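Local coordinates for NAD-dependent protein deacylase 2 (PDB 4TWJ) that uses NAD to remove acetyl and other acyl groups from lysines of proteins, including the chromatin protein Alba, and binds one zinc ion, at residues Ala218-Thr221 and Met222-Ile226; Ala177-Glu180 and Ala181-Cys184; Ala76-Pro80 and Ala81-Ile85; Lys241-Glu244 and Glu245-Leu249; Asp103-His106 and Gln107-Gly110. All coordinates share one frame; numbering follows the deposited sequence.

Contact 1. Residues Ala218-Thr221 and Met222-Ile226; sequences AEPT and MADPI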
loop_
_atom_site.group_PDB
_atom_site.type_symbol
_atom_site.label_atom_id
_atom_site.label_comp_id
_atom_site.label_asym_id
_atom_site.label_seq_id
_atom_site.Cartn_x
_atom_site.Cartn_y
_atom_site.Cartn_z
ATOM N N ALA A 218 6.171 -13.129 -0.513
ATOM C CA ALA A 218 6.082 -14.502 -0.013
ATOM C C ALA A 218 6.043 -15.519 -1.158
ATOM O O ALA A 218 6.494 -16.657 -0.997
ATOM C CB ALA A 218 4.856 -14.657 0.872
ATOM N N GLU A 219 5.505 -15.110 -2.307
ATOM C CA GLU A 219 5.346 -16.001 -3.458
ATOM C C GLU A 219 5.728 -15.299 -4.758
ATOM O O GLU A 219 5.831 -14.072 -4.789
ATOM C CB GLU A 219 3.895 -16.476 -3.552
ATOM C CG GLU A 219 3.336 -17.019 -2.245
ATOM C CD GLU A 219 1.952 -17.615 -2.395
ATOM O OE1 GLU A 219 1.610 -18.512 -1.597
ATOM O OE2 GLU A 219 1.204 -17.196 -3.305
ATOM N N PRO A 220 5.939 -16.073 -5.839
ATOM C CA PRO A 220 6.202 -15.449 -7.134
ATOM C C PRO A 220 5.008 -14.666 -7.680
ATOM O O PRO A 220 3.862 -14.918 -7.296
ATOM C CB PRO A 220 6.517 -16.641 -8.050
ATOM C CG PRO A 220 6.921 -17.740 -7.133
ATOM C CD PRO A 220 6.103 -17.538 -5.896
ATOM N N THR A 221 5.298 -13.706 -8.549
ATOM C CA THR A 221 4.278 -12.971 -9.287
ATOM C C THR A 221 4.578 -13.111 -10.773
ATOM O O THR A 221 5.696 -13.452 -11.160
ATOM C CB THR A 221 4.264 -11.468 -8.925
ATOM O OG1 THR A 221 5.362 -10.799 -9.555
ATOM C CG2 THR A 221 4.345 -11.269 -7.421
ATOM N N MET A 222 3.583 -12.824 -11.608
ATOM C CA MET A 222 3.779 -12.844 -13.055
ATOM C C MET A 222 4.704 -11.718 -13.530
ATOM O O MET A 222 5.196 -11.761 -14.656
ATOM C CB MET A 222 2.431 -12.761 -13.781
ATOM C CG MET A 222 1.516 -13.957 -13.557
ATOM S SD MET A 222 2.048 -15.458 -14.408
ATOM C CE MET A 222 3.089 -16.243 -13.179
ATOM N N ALA A 223 4.939 -10.718 -12.676
ATOM C CA ALA A 223 5.826 -9.599 -13.000
ATOM C C ALA A 223 7.291 -9.849 -12.624
ATOM O O ALA A 223 8.157 -9.046 -12.959
ATOM C CB ALA A 223 5.332 -8.330 -12.321
ATOM N N ASP A 224 7.575 -10.961 -11.952
ATOM C CA ASP A 224 8.945 -11.261 -11.504
ATOM C C ASP A 224 10.040 -11.059 -12.567
ATOM O O ASP A 224 11.109 -10.537 -12.245
ATOM C CB ASP A 224 9.035 -12.684 -10.936
ATOM C CG ASP A 224 8.367 -12.825 -9.579
ATOM O OD1 ASP A 224 7.889 -11.817 -9.013
ATOM O OD2 ASP A 224 8.309 -13.964 -9.071
ATOM N N PRO A 225 9.787 -11.454 -13.833
ATOM C CA PRO A 225 10.853 -11.315 -14.838
ATOM C C PRO A 225 11.444 -9.912 -15.034
ATOM O O PRO A 225 12.571 -9.797 -15.515
ATOM C CB PRO A 225 10.180 -11.794 -16.126
ATOM C CG PRO A 225 9.172 -12.782 -15.659
ATOM C CD PRO A 225 8.646 -12.226 -14.364
ATOM N N ILE A 226 10.715 -8.857 -14.668
ATOM C CA ILE A 226 11.225 -7.493 -14.864
ATOM C C ILE A 226 12.175 -7.039 -13.751
ATOM O O ILE A 226 12.808 -5.990 -13.870
ATOM C CB ILE A 226 10.088 -6.446 -15.018
ATOM C CG1 ILE A 226 9.431 -6.114 -13.666
ATOM C CG2 ILE A 226 9.063 -6.914 -16.046
ATOM C CD1 ILE A 226 8.458 -4.954 -13.731
HETATM O O HOH W 1 7.506 -12.110 -6.170
#
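A type I beta turn running from Thr221 to Asp224 reverses the chain just beyond the NAD-binding residues Ala218 and Glu219, and the carboxylate of Asp224 reaches back to bind Thr221 three times. The hydroxyl OG1 of Thr221 donates to Asp224 OD1 at 2.8 Å, arriving from above the carboxylate plane, while Thr221 N gives its hydrogen mainly to Asp224 OD2 (3.1 Å) and weakly to OD1. The turn closes through Asp224 N to Thr221 O, 3.2 Å. Placed between the backbone N and the carbonyl carbon (chi1 76°), Thr221 OG1 also accepts a weak bond from Ala223 N, whereas CG2 stands beside the backbone N. Threonine suits the place because one small side chain both donates and accepts. The side chains of Thr221 and Asp224 cross at about a right angle. Pro220 presents CA to Asp224 OD2 at 3.2 Å. Water 1 donates to Asp224 OD1 and Glu219 O, both at 2.9 Å, tying the turn to the NAD-binding end of the loop. Met222 packs against the backbone of the bound peptide. A leucine in place of Asp224 would probably leave Thr221 N and OG1 without their acceptor and the turn less firmly fixed. Thr221 and Asp224 rest on Ile215 of strand 212-217, Pro220 on Ile232 of strand 229-232, and Ala223 on Tyr204 of helix 201-208.

Contact 2. Residues Ala177-Glu180 and Ala181-Cys184; sequences AIEE and AKHC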
loop_
_atom_site.group_PDB
_atom_site.type_symbol
_atom_site.label_atom_id
_atom_site.label_comp_id
_atom_site.label_asym_id
_atom_site.label_seq_id
_atom_site.Cartn_x
_atom_site.Cartn_y
_atom_site.Cartn_z
ATOM N N ALA A 177 2.719 9.817 -7.654
ATOM C CA ALA A 177 3.254 8.456 -7.694
ATOM C C ALA A 177 3.921 8.167 -9.037
ATOM O O ALA A 177 4.984 7.545 -9.083
ATOM C CB ALA A 177 2.156 7.442 -7.412
ATOM N N ILE A 178 3.290 8.609 -10.121
ATOM C CA ILE A 178 3.884 8.492 -11.460
ATOM C C ILE A 178 5.213 9.247 -11.535
ATOM O O ILE A 178 6.205 8.727 -12.054
ATOM C CB ILE A 178 2.922 9.007 -12.553
ATOM C CG1 ILE A 178 1.745 8.043 -12.706
ATOM C CG2 ILE A 178 3.644 9.168 -13.891
ATOM C CD1 ILE A 178 0.569 8.619 -13.464
ATOM N N GLU A 179 5.231 10.468 -11.012
ATOM C CA GLU A 179 6.457 11.268 -10.993
ATOM C C GLU A 179 7.572 10.614 -10.180
ATOM O O GLU A 179 8.740 10.656 -10.577
ATOM C CB GLU A 179 6.166 12.676 -10.475
ATOM C CG GLU A 179 5.340 13.498 -11.445
ATOM C CD GLU A 179 6.051 13.688 -12.766
ATOM O OE1 GLU A 179 7.169 14.237 -12.747
ATOM O OE2 GLU A 179 5.504 13.276 -13.807
ATOM N N GLU A 180 7.212 10.005 -9.051
ATOM C CA GLU A 180 8.177 9.238 -8.265
ATOM C C GLU A 180 8.740 8.069 -9.072
ATOM O O GLU A 180 9.955 7.874 -9.117
ATOM C CB GLU A 180 7.544 8.733 -6.965
ATOM C CG GLU A 180 7.345 9.820 -5.920
ATOM C CD GLU A 180 8.650 10.452 -5.474
ATOM O OE1 GLU A 180 9.633 9.719 -5.260
ATOM O OE2 GLU A 180 8.695 11.690 -5.347
ATOM N N ALA A 181 7.863 7.308 -9.723
ATOM C CA ALA A 181 8.296 6.168 -10.534
ATOM C C ALA A 181 9.202 6.599 -11.689
ATOM O O ALA A 181 10.198 5.939 -11.975
ATOM C CB ALA A 181 7.094 5.404 -11.067
ATOM N N LYS A 182 8.863 7.716 -12.328
ATOM C CA LYS A 182 9.621 8.216 -13.483
ATOM C C LYS A 182 11.009 8.733 -13.134
ATOM O O LYS A 182 11.881 8.776 -14.003
ATOM C CB LYS A 182 8.850 9.337 -14.189
ATOM C CG LYS A 182 7.652 8.842 -14.972
ATOM C CD LYS A 182 6.767 9.976 -15.451
ATOM C CE LYS A 182 7.321 10.676 -16.674
ATOM N NZ LYS A 182 6.198 11.080 -17.571
ATOM N N HIS A 183 11.217 9.136 -11.882
ATOM C CA HIS A 183 12.450 9.818 -11.506
ATOM C C HIS A 183 13.158 9.205 -10.305
ATOM O O HIS A 183 13.886 9.884 -9.588
ATOM C CB HIS A 183 12.158 11.306 -11.315
ATOM C CG HIS A 183 11.627 11.947 -12.555
ATOM N ND1 HIS A 183 10.314 12.335 -12.693
ATOM C CD2 HIS A 183 12.216 12.185 -13.751
ATOM C CE1 HIS A 183 10.129 12.818 -13.907
ATOM N NE2 HIS A 183 11.263 12.732 -14.571
ATOM N N CYS A 184 12.965 7.904 -10.113
ATOM C CA CYS A 184 13.686 7.162 -9.091
ATOM C C CYS A 184 14.770 6.343 -9.778
ATOM O O CYS A 184 14.665 6.042 -10.968
ATOM C CB CYS A 184 12.734 6.241 -8.315
ATOM S SG CYS A 184 12.062 4.847 -9.246
HETATM O O HOH W 2 3.775 12.536 -15.864
#
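Glu179 O takes two bonds from His183, one from the ring and one from the main chain. Ring atom ND1 donates over 3.1 Å along an in-plane lone pair of the carbonyl, though the oxygen lies somewhat out of the plane of the imidazole; the bond from His183 N is weak. His183 is the first residue past the end of helix 171-182, so its ring serves one of the last carbonyls of the helix, and histidine suits this place because ND1 is a donor only a short side chain away. With CG set beside the backbone N (chi1 -60°), the ring folds back over the last turn. His183 N also bonds Glu180 O at 3.3 Å, from well above that carbonyl's plane. The bent Glu179 side chain runs alongside the ring, OE1 lying 3.5 Å from His183 CE1 with carboxylate and ring planes 48° apart. Lys182 CB lies over one face of the ring, toward its rim, and Lys182 CD on Ile178 CG2 (3.6 Å), while its NZ stays 4.4 Å from Glu179 OE2; water 2, a firm donor to OE2 and a weak acceptor from NZ, links the two charges. Glu180 OE1 bonds His17 NE2. Ala177 and Ala181 are small enough to let helix 201-208 close in through Leu202 and Ile205, and Glu180 and Cys184 touch Val19 of strand 18-22.

Contact 3. Residues Ala76-Pro80 and Ala81-Ile85; sequences AEPNP and AHYAI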
loop_
_atom_site.group_PDB
_atom_site.type_symbol
_atom_site.label_atom_id
_atom_site.label_comp_id
_atom_site.label_asym_id
_atom_site.label_seq_id
_atom_site.Cartn_x
_atom_site.Cartn_y
_atom_site.Cartn_z
ATOM N N ALA A 76 -2.930 -5.365 13.470
ATOM C CA ALA A 76 -3.559 -4.280 14.223
ATOM C C ALA A 76 -2.624 -3.079 14.378
ATOM O O ALA A 76 -3.083 -1.953 14.553
ATOM C CB ALA A 76 -4.002 -4.776 15.589
ATOM N N GLU A 77 -1.318 -3.334 14.330
ATOM C CA GLU A 77 -0.308 -2.281 14.432
ATOM C C GLU A 77 0.863 -2.590 13.496
ATOM O O GLU A 77 0.982 -3.717 13.016
ATOM C CB GLU A 77 0.169 -2.161 15.880
ATOM C CG GLU A 77 -0.863 -1.527 16.801
ATOM C CD GLU A 77 -0.386 -1.397 18.232
ATOM O OE1 GLU A 77 -0.753 -0.398 18.886
ATOM O OE2 GLU A 77 0.349 -2.291 18.705
ATOM N N PRO A 78 1.728 -1.594 13.229
ATOM C CA PRO A 78 2.841 -1.830 12.302
ATOM C C PRO A 78 3.755 -2.996 12.701
ATOM O O PRO A 78 3.994 -3.226 13.888
ATOM C CB PRO A 78 3.616 -0.510 12.334
ATOM C CG PRO A 78 2.626 0.513 12.758
ATOM C CD PRO A 78 1.670 -0.190 13.675
ATOM N N ASN A 79 4.238 -3.722 11.698
ATOM C CA ASN A 79 5.181 -4.823 11.873
ATOM C C ASN A 79 6.598 -4.379 11.467
ATOM O O ASN A 79 6.772 -3.252 10.998
ATOM C CB ASN A 79 4.707 -6.055 11.078
ATOM C CG ASN A 79 4.662 -5.820 9.575
ATOM O OD1 ASN A 79 5.643 -5.398 8.968
ATOM N ND2 ASN A 79 3.517 -6.118 8.966
ATOM N N PRO A 80 7.610 -5.251 11.657
ATOM C CA PRO A 80 8.997 -4.874 11.344
ATOM C C PRO A 80 9.261 -4.412 9.907
ATOM O O PRO A 80 10.202 -3.651 9.684
ATOM C CB PRO A 80 9.776 -6.154 11.649
ATOM C CG PRO A 80 8.986 -6.800 12.735
ATOM C CD PRO A 80 7.558 -6.563 12.333
ATOM N N ALA A 81 8.447 -4.849 8.948
ATOM C CA ALA A 81 8.583 -4.368 7.566
ATOM C C ALA A 81 8.241 -2.879 7.467
ATOM O O ALA A 81 8.942 -2.120 6.792
ATOM C CB ALA A 81 7.718 -5.183 6.618
ATOM N N HIS A 82 7.174 -2.460 8.146
ATOM C CA HIS A 82 6.793 -1.050 8.177
ATOM C C HIS A 82 7.867 -0.210 8.857
ATOM O O HIS A 82 8.199 0.874 8.391
ATOM C CB HIS A 82 5.459 -0.845 8.897
ATOM C CG HIS A 82 4.292 -1.486 8.211
ATOM N ND1 HIS A 82 3.735 -2.668 8.644
ATOM C CD2 HIS A 82 3.569 -1.104 7.133
ATOM C CE1 HIS A 82 2.722 -2.991 7.861
ATOM N NE2 HIS A 82 2.598 -2.056 6.937
ATOM N N TYR A 83 8.408 -0.709 9.964
ATOM C CA TYR A 83 9.444 0.032 10.683
ATOM C C TYR A 83 10.739 0.121 9.876
ATOM O O TYR A 83 11.410 1.151 9.902
ATOM C CB TYR A 83 9.698 -0.575 12.064
ATOM C CG TYR A 83 8.566 -0.307 13.029
ATOM C CD1 TYR A 83 8.269 0.992 13.431
ATOM C CD2 TYR A 83 7.785 -1.346 13.530
ATOM C CE1 TYR A 83 7.230 1.252 14.304
ATOM C CE2 TYR A 83 6.746 -1.094 14.408
ATOM C CZ TYR A 83 6.472 0.205 14.791
ATOM O OH TYR A 83 5.442 0.465 15.661
ATOM N N ALA A 84 11.073 -0.945 9.153
ATOM C CA ALA A 84 12.258 -0.940 8.291
ATOM C C ALA A 84 12.135 0.112 7.192
ATOM O O ALA A 84 13.079 0.856 6.927
ATOM C CB ALA A 84 12.486 -2.314 7.689
ATOM N N ILE A 85 10.965 0.176 6.564
ATOM C CA ILE A 85 10.710 1.156 5.509
ATOM C C ILE A 85 10.742 2.583 6.069
ATOM O O ILE A 85 11.278 3.487 5.431
ATOM C CB ILE A 85 9.381 0.846 4.777
ATOM C CG1 ILE A 85 9.532 -0.455 3.982
ATOM C CG2 ILE A 85 8.983 1.983 3.845
ATOM C CD1 ILE A 85 8.222 -1.067 3.539
HETATM O O HOH W 3 4.006 -1.746 16.264
#
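Asn79 and His82 cross each other at a slant, amide and imidazole planes 40° apart, and bind each other's backbones as a capping box at the start of helix 80-90. Asn79 OD1 accepts from Ala81 N at 2.9 Å, in the carbonyl plane, and more weakly from His82 N; in return Asn79 N donates to His82 ND1 over 3.3 Å, nearly straight at 165°. The N-cap side chain can do this because CG is turned in between the backbone N and the carbonyl carbon (chi1 63°), which carries OD1 over the first turn. Asparagine fits doubly: its ND2 bonds Ile26 O, a residue of the NAD site. With an alanine here, the amides of Ala81 and His82 would probably lose this acceptor, and Ile26 O its donor. Tyr83 slants across Pro78, whose CB lies 3.8 Å from CE2, and water 3 joins Tyr83 OH (2.7 Å) to Pro78 O. Pro80, lacking an amide hydrogen, is at ease in the first turn. Around the cap, His82 meets His106 of helix 105-108 edge-to-face, Ala81 and Ala84 lie against helix 235-249, and Ile85 touches strand 18-22.

Contact 4. Residues Lys241-Glu244 and Glu245-Leu249; sequences KIVE and EVKRL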
loop_
_atom_site.group_PDB
_atom_site.type_symbol
_atom_site.label_atom_id
_atom_site.label_comp_id
_atom_site.label_asym_id
_atom_site.label_seq_id
_atom_site.Cartn_x
_atom_site.Cartn_y
_atom_site.Cartn_z
ATOM N N LYS A 241 16.646 -7.124 7.581
ATOM C CA LYS A 241 17.962 -7.607 7.148
ATOM C C LYS A 241 18.561 -6.715 6.066
ATOM O O LYS A 241 19.768 -6.460 6.069
ATOM C CB LYS A 241 17.890 -9.050 6.657
ATOM C CG LYS A 241 17.617 -10.050 7.764
ATOM C CD LYS A 241 17.531 -11.468 7.229
ATOM C CE LYS A 241 16.906 -12.398 8.256
ATOM N NZ LYS A 241 17.672 -12.427 9.531
ATOM N N ILE A 242 17.718 -6.248 5.145
ATOM C CA ILE A 242 18.156 -5.292 4.130
ATOM C C ILE A 242 18.659 -4.004 4.789
ATOM O O ILE A 242 19.738 -3.516 4.445
ATOM C CB ILE A 242 17.042 -4.970 3.103
ATOM C CG1 ILE A 242 16.735 -6.207 2.254
ATOM C CG2 ILE A 242 17.471 -3.823 2.197
ATOM C CD1 ILE A 242 15.541 -6.047 1.335
ATOM N N VAL A 243 17.896 -3.470 5.740
ATOM C CA VAL A 243 18.278 -2.234 6.431
ATOM C C VAL A 243 19.626 -2.402 7.142
ATOM O O VAL A 243 20.504 -1.543 7.030
ATOM C CB VAL A 243 17.204 -1.776 7.446
ATOM C CG1 VAL A 243 17.712 -0.613 8.293
ATOM C CG2 VAL A 243 15.925 -1.375 6.724
ATOM N N GLU A 244 19.793 -3.510 7.860
ATOM C CA GLU A 244 21.051 -3.764 8.569
ATOM C C GLU A 244 22.236 -3.806 7.600
ATOM O O GLU A 244 23.296 -3.249 7.892
ATOM C CB GLU A 244 20.969 -5.055 9.394
ATOM C CG GLU A 244 19.986 -4.990 10.559
ATOM C CD GLU A 244 20.267 -3.851 11.530
ATOM O OE1 GLU A 244 21.103 -4.038 12.441
ATOM O OE2 GLU A 244 19.644 -2.771 11.393
ATOM N N GLU A 245 22.048 -4.434 6.442
ATOM C CA GLU A 245 23.099 -4.509 5.425
ATOM C C GLU A 245 23.403 -3.135 4.827
ATOM O O GLU A 245 24.567 -2.791 4.611
ATOM C CB GLU A 245 22.706 -5.496 4.323
ATOM C CG GLU A 245 23.772 -5.751 3.268
ATOM C CD GLU A 245 24.987 -6.509 3.781
ATOM O OE1 GLU A 245 24.973 -7.012 4.926
ATOM O OE2 GLU A 245 25.969 -6.611 3.018
ATOM N N VAL A 246 22.362 -2.352 4.568
ATOM C CA VAL A 246 22.540 -0.984 4.078
ATOM C C VAL A 246 23.354 -0.164 5.083
ATOM O O VAL A 246 24.265 0.563 4.699
ATOM C CB VAL A 246 21.186 -0.293 3.812
ATOM C CG1 VAL A 246 21.377 1.180 3.483
ATOM C CG2 VAL A 246 20.439 -0.989 2.679
ATOM N N LYS A 247 23.027 -0.286 6.369
ATOM C CA LYS A 247 23.774 0.425 7.408
ATOM C C LYS A 247 25.244 0.003 7.419
ATOM O O LYS A 247 26.127 0.848 7.551
ATOM C CB LYS A 247 23.139 0.223 8.787
ATOM C CG LYS A 247 21.844 0.999 8.973
ATOM C CD LYS A 247 21.141 0.614 10.265
ATOM C CE LYS A 247 19.808 1.330 10.424
ATOM N NZ LYS A 247 19.969 2.735 10.877
ATOM N N ARG A 248 25.504 -1.291 7.251
ATOM C CA ARG A 248 26.885 -1.782 7.187
ATOM C C ARG A 248 27.651 -1.185 6.006
ATOM O O ARG A 248 28.805 -0.776 6.149
ATOM C CB ARG A 248 26.923 -3.311 7.114
ATOM C CG ARG A 248 26.478 -4.007 8.388
ATOM C CD ARG A 248 26.680 -5.511 8.299
ATOM N NE ARG A 248 25.950 -6.216 9.354
ATOM C CZ ARG A 248 24.755 -6.797 9.218
ATOM N NH1 ARG A 248 24.108 -6.794 8.053
ATOM N NH2 ARG A 248 24.198 -7.401 10.262
ATOM N N LEU A 249 27.006 -1.123 4.845
ATOM C CA LEU A 249 27.631 -0.547 3.653
ATOM C C LEU A 249 27.961 0.930 3.845
ATOM O O LEU A 249 28.934 1.428 3.276
ATOM C CB LEU A 249 26.722 -0.721 2.432
ATOM C CG LEU A 249 26.520 -2.164 1.972
ATOM C CD1 LEU A 249 25.367 -2.243 0.983
ATOM C CD2 LEU A 249 27.791 -2.741 1.365
#
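Val243 and Lys247 sit one turn apart and run side by side, CG1 of the valine 3.6 Å from CE of the lysine, so the aliphatic part of Lys247 is used as a hydrophobic strip. The other apolar pair, Ile242 and Val246, meets more loosely through their CG2 methyls at 4.1 Å. Val246 CG2 is directed back over the preceding turn because it stands beside its own backbone N (CG1 being the branch opposite that N, chi1 172°), and it comes within 3.2 Å of Ile242 O. Four i to i+4 backbone bonds join 241-244 to 245-249; those from Val246 N to Ile242 O and from Lys247 N to Val243 O are both 2.9 Å and nearly collinear with the carbonyls. They belong to helix 235-249, the C-terminal helix of the Rossmann-fold NAD-binding domain, lying against helices 2-14 and 80-90. Branched residues face inward here: Val243 touches Ala84 and Leu88 of helix 80-90, while Ile242 and Val246 reach Leu12 and Ala9 of helix 2-14. Charged side chains occupy the remaining positions, Glu244 and Arg248 on the exposed side. Arg248 NH1 bridges to Glu245 OE1 at 3.3 Å, approaching on the anti side of the carboxylate; Glu245 reaches it through a chain bent at chi2. Arg248, extended from CG to NE, sets its guanidinium with one face over Glu244 O, and NH1 lies 3.8 Å from Glu244 CB. Glu244 OE2 lies 3.9 Å from Lys247 CD, but NZ turns away from it, 5.5 Å off, and forms its salt bridge with Glu87 of helix 80-90.

Contact 5. Residues Asp103-His106 and Gln107-Gly110; sequences DMLH and QRAG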
loop_
_atom_site.group_PDB
_atom_site.type_symbol
_atom_site.label_atom_id
_atom_site.label_comp_id
_atom_site.label_asym_id
_atom_site.label_seq_id
_atom_site.Cartn_x
_atom_site.Cartn_y
_atom_site.Cartn_z
ATOM N N ASP A 103 -4.845 1.034 5.381
ATOM C CA ASP A 103 -4.786 0.831 6.833
ATOM C C ASP A 103 -3.890 1.825 7.575
ATOM O O ASP A 103 -3.825 1.793 8.805
ATOM C CB ASP A 103 -4.313 -0.600 7.137
ATOM C CG ASP A 103 -3.008 -0.958 6.430
ATOM O OD1 ASP A 103 -2.863 -2.121 6.015
ATOM O OD2 ASP A 103 -2.136 -0.083 6.270
ATOM N N MET A 104 -3.185 2.680 6.830
ATOM C CA MET A 104 -2.324 3.728 7.399
ATOM C C MET A 104 -1.181 3.212 8.285
ATOM O O MET A 104 -0.638 3.963 9.095
ATOM C CB MET A 104 -3.163 4.752 8.175
ATOM C CG MET A 104 -4.309 5.343 7.372
ATOM S SD MET A 104 -5.314 6.467 8.355
ATOM C CE MET A 104 -4.233 7.886 8.449
ATOM N N LEU A 105 -0.800 1.946 8.116
ATOM C CA LEU A 105 0.265 1.355 8.932
ATOM C C LEU A 105 1.633 1.970 8.657
ATOM O O LEU A 105 2.478 2.023 9.554
ATOM C CB LEU A 105 0.330 -0.161 8.739
ATOM C CG LEU A 105 -0.827 -0.960 9.347
ATOM C CD1 LEU A 105 -0.723 -2.424 8.962
ATOM C CD2 LEU A 105 -0.848 -0.810 10.859
ATOM N N HIS A 106 1.860 2.428 7.428
ATOM C CA HIS A 106 3.114 3.111 7.109
ATOM C C HIS A 106 3.276 4.369 7.962
ATOM O O HIS A 106 4.322 4.568 8.586
ATOM C CB HIS A 106 3.200 3.463 5.620
ATOM C CG HIS A 106 3.465 2.285 4.734
ATOM N ND1 HIS A 106 4.599 1.512 4.846
ATOM C CD2 HIS A 106 2.754 1.762 3.705
ATOM C CE1 HIS A 106 4.571 0.555 3.934
ATOM N NE2 HIS A 106 3.462 0.685 3.228
ATOM N N GLN A 107 2.232 5.195 8.000
ATOM C CA GLN A 107 2.256 6.446 8.765
ATOM C C GLN A 107 2.397 6.181 10.260
ATOM O O GLN A 107 3.111 6.906 10.954
ATOM C CB GLN A 107 0.994 7.280 8.519
ATOM C CG GLN A 107 0.824 7.786 7.096
ATOM C CD GLN A 107 -0.021 6.854 6.257
ATOM O OE1 GLN A 107 0.234 5.654 6.210
ATOM N NE2 GLN A 107 -1.045 7.396 5.610
ATOM N N ARG A 108 1.721 5.141 10.744
ATOM C CA ARG A 108 1.781 4.767 12.160
ATOM C C ARG A 108 3.149 4.204 12.560
ATOM O O ARG A 108 3.501 4.202 13.743
ATOM C CB ARG A 108 0.673 3.766 12.504
ATOM C CG ARG A 108 -0.725 4.370 12.464
ATOM C CD ARG A 108 -1.656 3.731 13.482
ATOM N NE ARG A 108 -1.970 2.343 13.158
ATOM C CZ ARG A 108 -2.753 1.553 13.891
ATOM N NH1 ARG A 108 -3.314 2.001 15.011
ATOM N NH2 ARG A 108 -2.976 0.304 13.505
ATOM N N ALA A 109 3.913 3.735 11.574
ATOM C CA ALA A 109 5.289 3.287 11.791
ATOM C C ALA A 109 6.309 4.429 11.708
ATOM O O ALA A 109 7.491 4.212 11.969
ATOM C CB ALA A 109 5.645 2.199 10.786
ATOM N N GLY A 110 5.861 5.626 11.327
ATOM C CA GLY A 110 6.735 6.799 11.241
ATOM C C GLY A 110 7.063 7.297 9.840
ATOM O O GLY A 110 7.758 8.304 9.690
HETATM O O HOH W 4 -0.076 3.337 4.770
#
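Gln107 curls back to Met104, its OE1 stopping 3.4 Å from Met104 CA, and Arg108 lies across Leu105, whose CD2 meets the edge of the guanidinium in its plane, 3.6 Å from NH2. The glutamine gets there through a bend at chi2 (94°), which brings the amide under the first turn of helix 105-108. Its OE1 receives a firm bond from water 4 (2.7 Å), and that water accepts weakly from His106 N, so an amide hydrogen at the start of the helix is reached through solvent. In the backbone, Arg108 N bonds Met104 O at 3.1 Å, and Ala109 N divides itself weakly between Leu105 O and His106 O. Both ends of this short helix are shaped by special residues. At the front, Asp103 OD2 accepts from Leu105 N (3.1 Å, 168°) in an Asx turn, and Met104 takes the N-cap with positive phi. At the rear Gly110, also with positive phi, closes a Schellman motif; at its phi of 109° a CB would be pressed against the carbonyl oxygen of Ala109, so glycine suits the place. Farther out, Gln107 NE2 bonds Glu116 OE1 on strand 114-116, His106 NE2 pairs with Thr22 OG1, and Asp103 OD1 with Ser27 OG. The helix is the connecting helix of the beta-alpha-beta unit formed with strands 94-99 and 114-116. Asp103 is an NAD-binding residue, and its carboxylate spends OD2 on the helix start and OD1 on Ser27 of the same site, so both carboxylate oxygens are engaged, which probably fixes the rotation of the group in the NAD site.

How the contacts relate
Contacts 3 and 5 form a pair: their centres are 8 Å apart, and His82 CB lies 3.6 Å from Ala109 CB, so helix 80-90 packs on the short helix of contact 5. Contact 4 adjoins contact 3, centres 17 Å apart, where Ala84 O meets Val243 CG2 at 3.6 Å. Contacts 1 and 2 touch none of the others. NAD-binding residues nevertheless relate several of them: contact 1 holds Ala218 and Glu219, contact 5 holds Asp103, and the side chain of Ala81 in contact 3 is about 4 Å from those of Ile26 and Ala235. In contact 2 the side chain of Ala177 is about 10 Å from those of Gln100 (NAD site) and His118, the predicted proton acceptor.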